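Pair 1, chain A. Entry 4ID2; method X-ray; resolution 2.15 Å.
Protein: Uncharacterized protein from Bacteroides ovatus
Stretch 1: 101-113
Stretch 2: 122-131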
# COMPACT_ATOMS: atom_id res chain seq x y z
N ASN A 101 12.58 10.98 -10.63
CA ASN A 101 12.27 12.06 -9.68
C ASN A 101 12.36 11.55 -8.24
O ASN A 101 13.13 12.10 -7.45
CB ASN A 101 10.88 12.67 -9.95
N PHE A 102 11.64 10.45 -7.93
CA PHE A 102 11.64 9.84 -6.60
C PHE A 102 13.00 9.21 -6.28
O PHE A 102 13.45 9.28 -5.14
CB PHE A 102 10.54 8.77 -6.49
N LEU A 103 13.64 8.60 -7.28
CA LEU A 103 14.92 7.93 -7.09
C LEU A 103 16.05 8.92 -6.78
O LEU A 103 16.85 8.65 -5.88
CB LEU A 103 15.29 7.08 -8.32
CG LEU A 103 16.30 5.97 -8.11
CD1 LEU A 103 15.82 4.96 -7.07
CD2 LEU A 103 16.57 5.27 -9.41
N SER A 104 16.09 10.08 -7.46
CA SER A 104 17.12 11.10 -7.21
C SER A 104 17.02 11.69 -5.79
O SER A 104 18.05 11.96 -5.18
CB SER A 104 17.02 12.23 -8.24
OG SER A 104 15.72 12.81 -8.25
N LYS A 105 15.79 11.86 -5.25
CA LYS A 105 15.56 12.42 -3.91
C LYS A 105 15.69 11.37 -2.77
O LYS A 105 15.54 11.75 -1.61
CB LYS A 105 14.16 13.05 -3.83
CG LYS A 105 13.92 14.22 -4.78
CD LYS A 105 12.46 14.67 -4.71
CE LYS A 105 12.14 15.78 -5.69
NZ LYS A 105 10.72 16.20 -5.59
N SER A 106 15.96 10.07 -3.06
CA SER A 106 16.03 9.01 -2.04
C SER A 106 17.45 8.46 -1.84
O SER A 106 18.32 8.72 -2.67
CB SER A 106 15.11 7.85 -2.43
OG SER A 106 15.67 7.03 -3.45
N ILE A 107 17.68 7.66 -0.77
CA ILE A 107 18.98 7.03 -0.51
C ILE A 107 18.79 5.52 -0.30
O ILE A 107 17.81 5.12 0.33
CB ILE A 107 19.75 7.67 0.68
CG1 ILE A 107 18.94 7.67 1.97
CG2 ILE A 107 20.20 9.09 0.31
CD1 ILE A 107 19.76 8.04 3.20
N LEU A 108 19.74 4.69 -0.80
CA LEU A 108 19.67 3.24 -0.61
C LEU A 108 19.79 2.95 0.88
O LEU A 108 20.79 3.32 1.49
CB LEU A 108 20.77 2.51 -1.42
CG LEU A 108 20.74 0.98 -1.35
CD1 LEU A 108 19.43 0.41 -1.89
CD2 LEU A 108 21.90 0.37 -2.10
N GLU A 109 18.76 2.35 1.46
CA GLU A 109 18.70 2.10 2.90
C GLU A 109 19.14 0.71 3.27
O GLU A 109 19.81 0.55 4.28
CB GLU A 109 17.25 2.32 3.40
CG GLU A 109 17.12 2.36 4.92
CD GLU A 109 15.70 2.43 5.46
OE1 GLU A 109 14.78 1.87 4.81
OE2 GLU A 109 15.52 3.00 6.56
N GLY A 110 18.65 -0.30 2.56
CA GLY A 110 18.95 -1.67 2.94
C GLY A 110 18.53 -2.72 1.94
O GLY A 110 17.66 -2.49 1.10
N ILE A 111 19.20 -3.89 2.03
CA ILE A 111 18.91 -5.10 1.25
C ILE A 111 18.97 -6.22 2.28
O ILE A 111 19.98 -6.35 2.97
CB ILE A 111 19.87 -5.29 0.03
CG1 ILE A 111 19.61 -4.17 -1.04
CG2 ILE A 111 19.65 -6.67 -0.59
CD1 ILE A 111 20.67 -4.04 -2.17
N VAL A 112 17.86 -6.95 2.42
CA VAL A 112 17.64 -7.92 3.50
C VAL A 112 17.16 -9.27 2.97
O VAL A 112 16.15 -9.28 2.29
CB VAL A 112 16.53 -7.26 4.38
CG1 VAL A 112 15.88 -8.26 5.34
CG2 VAL A 112 17.05 -6.03 5.12
N TYR A 113 17.79 -10.41 3.38
CA TYR A 113 17.26 -11.72 3.01
C TYR A 113 15.81 -11.79 3.49
O TYR A 113 15.55 -11.46 4.65
CB TYR A 113 18.09 -12.87 3.65
CG TYR A 113 17.42 -14.22 3.51
CD1 TYR A 113 17.46 -14.92 2.31
CD2 TYR A 113 16.67 -14.76 4.55
CE1 TYR A 113 16.82 -16.14 2.15
CE2 TYR A 113 16.01 -15.98 4.40
CZ TYR A 113 16.09 -16.67 3.20
OH TYR A 113 15.46 -17.88 3.03
N VAL A 122 14.71 -14.52 -2.52
CA VAL A 122 14.16 -13.16 -2.54
C VAL A 122 14.74 -12.32 -1.41
O VAL A 122 14.75 -12.75 -0.26
CB VAL A 122 12.61 -13.19 -2.47
CG1 VAL A 122 12.03 -11.77 -2.49
CG2 VAL A 122 12.04 -14.02 -3.61
N TYR A 123 15.17 -11.10 -1.76
CA TYR A 123 15.68 -10.10 -0.82
C TYR A 123 14.74 -8.93 -0.79
O TYR A 123 14.29 -8.50 -1.84
CB TYR A 123 17.07 -9.61 -1.22
CG TYR A 123 18.18 -10.60 -0.97
CD1 TYR A 123 18.39 -11.67 -1.83
CD2 TYR A 123 19.04 -10.46 0.12
CE1 TYR A 123 19.38 -12.61 -1.58
CE2 TYR A 123 20.04 -11.40 0.37
CZ TYR A 123 20.22 -12.46 -0.50
OH TYR A 123 21.21 -13.37 -0.26
N ALA A 124 14.46 -8.39 0.40
CA ALA A 124 13.66 -7.18 0.51
C ALA A 124 14.63 -6.04 0.40
O ALA A 124 15.70 -6.10 1.00
CB ALA A 124 12.92 -7.15 1.85
N ALA A 125 14.32 -5.05 -0.44
CA ALA A 125 15.19 -3.90 -0.65
C ALA A 125 14.41 -2.62 -0.41
O ALA A 125 13.19 -2.60 -0.61
CB ALA A 125 15.75 -3.92 -2.06
N SER A 126 15.09 -1.57 0.05
CA SER A 126 14.40 -0.31 0.28
C SER A 126 15.30 0.90 0.05
O SER A 126 16.49 0.87 0.35
CB SER A 126 13.85 -0.25 1.71
OG SER A 126 14.87 -0.46 2.67
N VAL A 127 14.68 1.98 -0.47
CA VAL A 127 15.27 3.30 -0.65
C VAL A 127 14.42 4.22 0.24
O VAL A 127 13.20 4.05 0.27
CB VAL A 127 15.39 3.78 -2.12
CG1 VAL A 127 16.23 2.82 -2.96
CG2 VAL A 127 14.02 3.99 -2.78
N CYS A 128 15.05 5.11 1.00
CA CYS A 128 14.33 5.98 1.94
C CYS A 128 14.59 7.45 1.64
O CYS A 128 15.58 7.80 0.99
CB CYS A 128 14.71 5.63 3.37
SG CYS A 128 16.32 6.29 3.89
N TYR A 129 13.71 8.32 2.16
CA TYR A 129 13.82 9.76 2.01
C TYR A 129 14.44 10.33 3.27
O TYR A 129 13.86 10.16 4.34
CB TYR A 129 12.45 10.37 1.71
CG TYR A 129 11.95 9.86 0.38
CD1 TYR A 129 12.40 10.42 -0.81
CD2 TYR A 129 11.19 8.70 0.30
CE1 TYR A 129 12.05 9.88 -2.04
CE2 TYR A 129 10.84 8.14 -0.93
CZ TYR A 129 11.25 8.74 -2.10
OH TYR A 129 10.92 8.19 -3.31
N PRO A 130 15.64 10.96 3.19
CA PRO A 130 16.29 11.47 4.41
C PRO A 130 15.42 12.39 5.27
O PRO A 130 14.56 13.11 4.75
CB PRO A 130 17.49 12.24 3.87
CG PRO A 130 17.78 11.65 2.56
CD PRO A 130 16.48 11.20 1.99
N GLN A 131 15.65 12.35 6.61
CA GLN A 131 14.96 13.14 7.64
C GLN A 131 13.46 12.77 7.79
O GLN A 131 12.69 13.56 8.36
CB GLN A 131 15.11 14.66 7.39

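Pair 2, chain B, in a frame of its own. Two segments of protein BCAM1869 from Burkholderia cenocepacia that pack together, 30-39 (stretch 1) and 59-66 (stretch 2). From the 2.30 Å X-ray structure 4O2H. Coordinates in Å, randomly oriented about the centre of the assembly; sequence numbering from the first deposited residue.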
# COMPACT_ATOMS: atom_id res chain seq x y z
N ALA B 30 4.86 -9.40 -20.41
CA ALA B 30 5.00 -10.75 -19.86
C ALA B 30 5.32 -10.72 -18.35
O ALA B 30 5.59 -11.76 -17.76
CB ALA B 30 6.08 -11.52 -20.61
N LEU B 31 5.28 -9.53 -17.72
CA LEU B 31 5.55 -9.36 -16.30
C LEU B 31 4.66 -10.26 -15.42
O LEU B 31 3.44 -10.26 -15.54
CB LEU B 31 5.40 -7.90 -15.86
CG LEU B 31 5.97 -7.59 -14.46
CD1 LEU B 31 7.45 -7.84 -14.41
CD2 LEU B 31 5.67 -6.18 -14.06
N VAL B 32 5.29 -11.03 -14.56
CA VAL B 32 4.66 -11.99 -13.65
C VAL B 32 4.43 -11.30 -12.29
O VAL B 32 5.33 -11.26 -11.47
CB VAL B 32 5.58 -13.26 -13.54
CG1 VAL B 32 5.09 -14.25 -12.48
CG2 VAL B 32 5.74 -13.96 -14.91
N LEU B 33 3.26 -10.74 -12.07
CA LEU B 33 2.97 -10.11 -10.77
C LEU B 33 2.03 -10.96 -9.94
O LEU B 33 1.12 -11.60 -10.48
CB LEU B 33 2.38 -8.71 -10.93
CG LEU B 33 3.27 -7.66 -11.47
CD1 LEU B 33 2.47 -6.52 -11.96
CD2 LEU B 33 4.32 -7.22 -10.45
N ASP B 34 2.27 -10.97 -8.62
CA ASP B 34 1.49 -11.68 -7.63
C ASP B 34 0.89 -10.69 -6.67
O ASP B 34 1.53 -9.68 -6.37
CB ASP B 34 2.37 -12.67 -6.85
CG ASP B 34 3.08 -13.68 -7.73
OD1 ASP B 34 2.41 -14.26 -8.62
OD2 ASP B 34 4.30 -13.91 -7.50
N HIS B 35 -0.34 -10.95 -6.22
CA HIS B 35 -1.04 -10.13 -5.24
C HIS B 35 -0.35 -10.30 -3.89
O HIS B 35 -0.06 -11.42 -3.49
CB HIS B 35 -2.54 -10.51 -5.15
CG HIS B 35 -3.24 -9.90 -3.96
ND1 HIS B 35 -3.21 -10.52 -2.72
CD2 HIS B 35 -3.89 -8.72 -3.85
CE1 HIS B 35 -3.88 -9.71 -1.91
NE2 HIS B 35 -4.32 -8.64 -2.55
N VAL B 36 -0.16 -9.20 -3.16
CA VAL B 36 0.48 -9.18 -1.84
C VAL B 36 -0.55 -8.74 -0.82
O VAL B 36 -0.73 -9.41 0.19
CB VAL B 36 1.74 -8.27 -1.85
CG1 VAL B 36 2.45 -8.24 -0.50
CG2 VAL B 36 2.73 -8.66 -2.96
N ALA B 37 -1.22 -7.60 -1.05
CA ALA B 37 -2.19 -7.08 -0.08
C ALA B 37 -3.16 -6.13 -0.72
O ALA B 37 -2.85 -5.47 -1.69
CB ALA B 37 -1.47 -6.39 1.10
N SER B 38 -4.35 -6.10 -0.17
CA SER B 38 -5.46 -5.26 -0.58
C SER B 38 -6.22 -4.89 0.68
O SER B 38 -6.24 -5.65 1.64
CB SER B 38 -6.36 -5.99 -1.57
OG SER B 38 -5.71 -6.30 -2.80
N GLY B 39 -6.81 -3.71 0.69
CA GLY B 39 -7.61 -3.25 1.81
C GLY B 39 -8.53 -2.13 1.39
O GLY B 39 -8.39 -1.57 0.31
N GLY B 59 -10.24 1.27 -2.32
CA GLY B 59 -9.11 0.87 -1.51
C GLY B 59 -7.82 0.83 -2.28
O GLY B 59 -7.73 1.31 -3.42
N TYR B 60 -6.84 0.20 -1.64
CA TYR B 60 -5.49 0.01 -2.11
C TYR B 60 -5.26 -1.47 -2.42
O TYR B 60 -6.00 -2.35 -1.97
CB TYR B 60 -4.49 0.52 -1.03
CG TYR B 60 -4.26 -0.46 0.10
CD1 TYR B 60 -3.31 -1.48 -0.00
CD2 TYR B 60 -5.02 -0.40 1.27
CE1 TYR B 60 -3.14 -2.42 1.01
CE2 TYR B 60 -4.82 -1.31 2.32
CZ TYR B 60 -3.91 -2.34 2.16
OH TYR B 60 -3.72 -3.28 3.15
N THR B 61 -4.23 -1.72 -3.21
CA THR B 61 -3.73 -3.05 -3.53
C THR B 61 -2.25 -2.90 -3.85
O THR B 61 -1.83 -1.86 -4.35
CB THR B 61 -4.55 -3.75 -4.59
OG1 THR B 61 -4.08 -5.10 -4.68
CG2 THR B 61 -4.52 -3.04 -5.94
N GLU B 62 -1.47 -3.90 -3.42
CA GLU B 62 -0.03 -4.07 -3.55
C GLU B 62 0.28 -5.43 -4.17
O GLU B 62 -0.23 -6.44 -3.72
CB GLU B 62 0.67 -3.93 -2.18
CG GLU B 62 0.71 -2.49 -1.68
CD GLU B 62 1.31 -1.46 -2.61
OE1 GLU B 62 2.11 -1.80 -3.52
OE2 GLU B 62 1.01 -0.27 -2.39
N TRP B 63 1.09 -5.41 -5.24
CA TRP B 63 1.48 -6.56 -6.05
C TRP B 63 3.00 -6.55 -6.22
O TRP B 63 3.64 -5.51 -6.06
CB TRP B 63 0.76 -6.51 -7.44
CG TRP B 63 -0.74 -6.77 -7.38
CD1 TRP B 63 -1.66 -6.12 -6.61
CD2 TRP B 63 -1.44 -7.85 -8.03
NE1 TRP B 63 -2.89 -6.70 -6.75
CE2 TRP B 63 -2.79 -7.76 -7.63
CE3 TRP B 63 -1.07 -8.84 -8.95
CZ2 TRP B 63 -3.79 -8.61 -8.14
CZ3 TRP B 63 -2.05 -9.72 -9.44
CH2 TRP B 63 -3.38 -9.62 -9.01
N HIS B 64 3.60 -7.72 -6.45
CA HIS B 64 5.05 -7.75 -6.60
C HIS B 64 5.50 -8.94 -7.46
O HIS B 64 4.74 -9.88 -7.71
CB HIS B 64 5.80 -7.71 -5.21
CG HIS B 64 5.79 -8.98 -4.38
ND1 HIS B 64 6.41 -9.02 -3.12
CD2 HIS B 64 5.25 -10.21 -4.63
CE1 HIS B 64 6.21 -10.25 -2.66
NE2 HIS B 64 5.53 -11.00 -3.53
N ARG B 65 6.71 -8.83 -7.97
CA ARG B 65 7.43 -9.89 -8.68
C ARG B 65 8.66 -10.10 -7.88
O ARG B 65 9.47 -9.16 -7.73
CB ARG B 65 7.74 -9.59 -10.14
CG ARG B 65 8.49 -10.78 -10.74
CD ARG B 65 9.20 -10.50 -12.04
NE ARG B 65 10.19 -9.42 -11.96
CZ ARG B 65 10.82 -8.94 -13.02
NH1 ARG B 65 10.60 -9.45 -14.22
NH2 ARG B 65 11.70 -7.97 -12.89
N THR B 66 8.78 -11.31 -7.30
CA THR B 66 9.89 -11.65 -6.42
C THR B 66 11.24 -11.67 -7.19
O THR B 66 11.27 -11.93 -8.40
CB THR B 66 9.63 -13.00 -5.70
OG1 THR B 66 9.48 -14.02 -6.66
CG2 THR B 66 8.41 -12.96 -4.78

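Both pairs are two antiparallel strands joined by backbone hydrogen bonds and interrupted by a beta bulge at the same place; 14 central residues superpose with an RMSD of 0.8 Å. The strand directions make an angle of 161° in pair 1 and 147° in pair 2. The bulge falls at E109(A), which matches V36(B). These residues have phi/psi of -97/-47 and -116/-52, far from the values of a regular strand, so two successive amides turn to one carbonyl. In pair 1, E109(A) N and G110(A) N donate to S126(A) O at 2.9 Å and, weakly, 3.3 Å; in pair 2, V36(B) N and A37(B) N donate to E62(B) O at 2.8 and 3.1 Å. Regular pairing flanks the bulge: I107(A) N to C128(A) O is 2.7 Å, and its counterpart, D34(B) N to H64(B) O, is 2.8 Å.

The extra residue directs its CA-to-CB bond toward the partner strand, and the two pairs use this differently. E109(A) is long and polar; its OE1 lies 3.2 Å from S126(A) OG, while its CD rests 3.9 Å from C128(A) CB. V36(B) is short and branched, and its CG2 sits 3.4 Å from the ring centroid of H64(B), over the face, a CH-pi contact. The ring of H64(B) thus offers a flat surface where the matching C128(A) offers a compact sulfur, whose SG lies 3.5 Å from I107(A) CG1.

On the sheet face of L108(A) and I111(A), pair 1 is aliphatic. L108(A) CD1 meets V127(A) CG1 at 4.1 Å, and I111(A) CG1 meets A125(A) CB at 4.0 Å; the small alanine accommodates the branched isoleucine. The equivalent face in pair 2 is aromatic and polar. H35(B) and W63(B) replace the leucine and valine, with the histidine edge directed toward the indole face and the centroids of the imidazole and five-membered rings 5.3 Å apart. S38(B) and T61(B) replace I111(A) and A125(A), exchanging apolar contact for a hydrogen bond of 2.8 Å between S38(B) OG and T61(B) OG1. The polar groups on this face are linked further: H35(B) NE2 lies 2.7 Å from S38(B) OG, and W63(B) NE1 donates to T61(B) OG1 at 2.9 Å, both hydrogen bonds.

Before the strand, S106(A) matches L33(B). The serine CB packs over the face of Y129(A), 4.1 Å from its centroid, whereas the leucine CB approaches W63(B) CE3 at 4.0 Å. One backbone frame therefore accepts quite different chemistry.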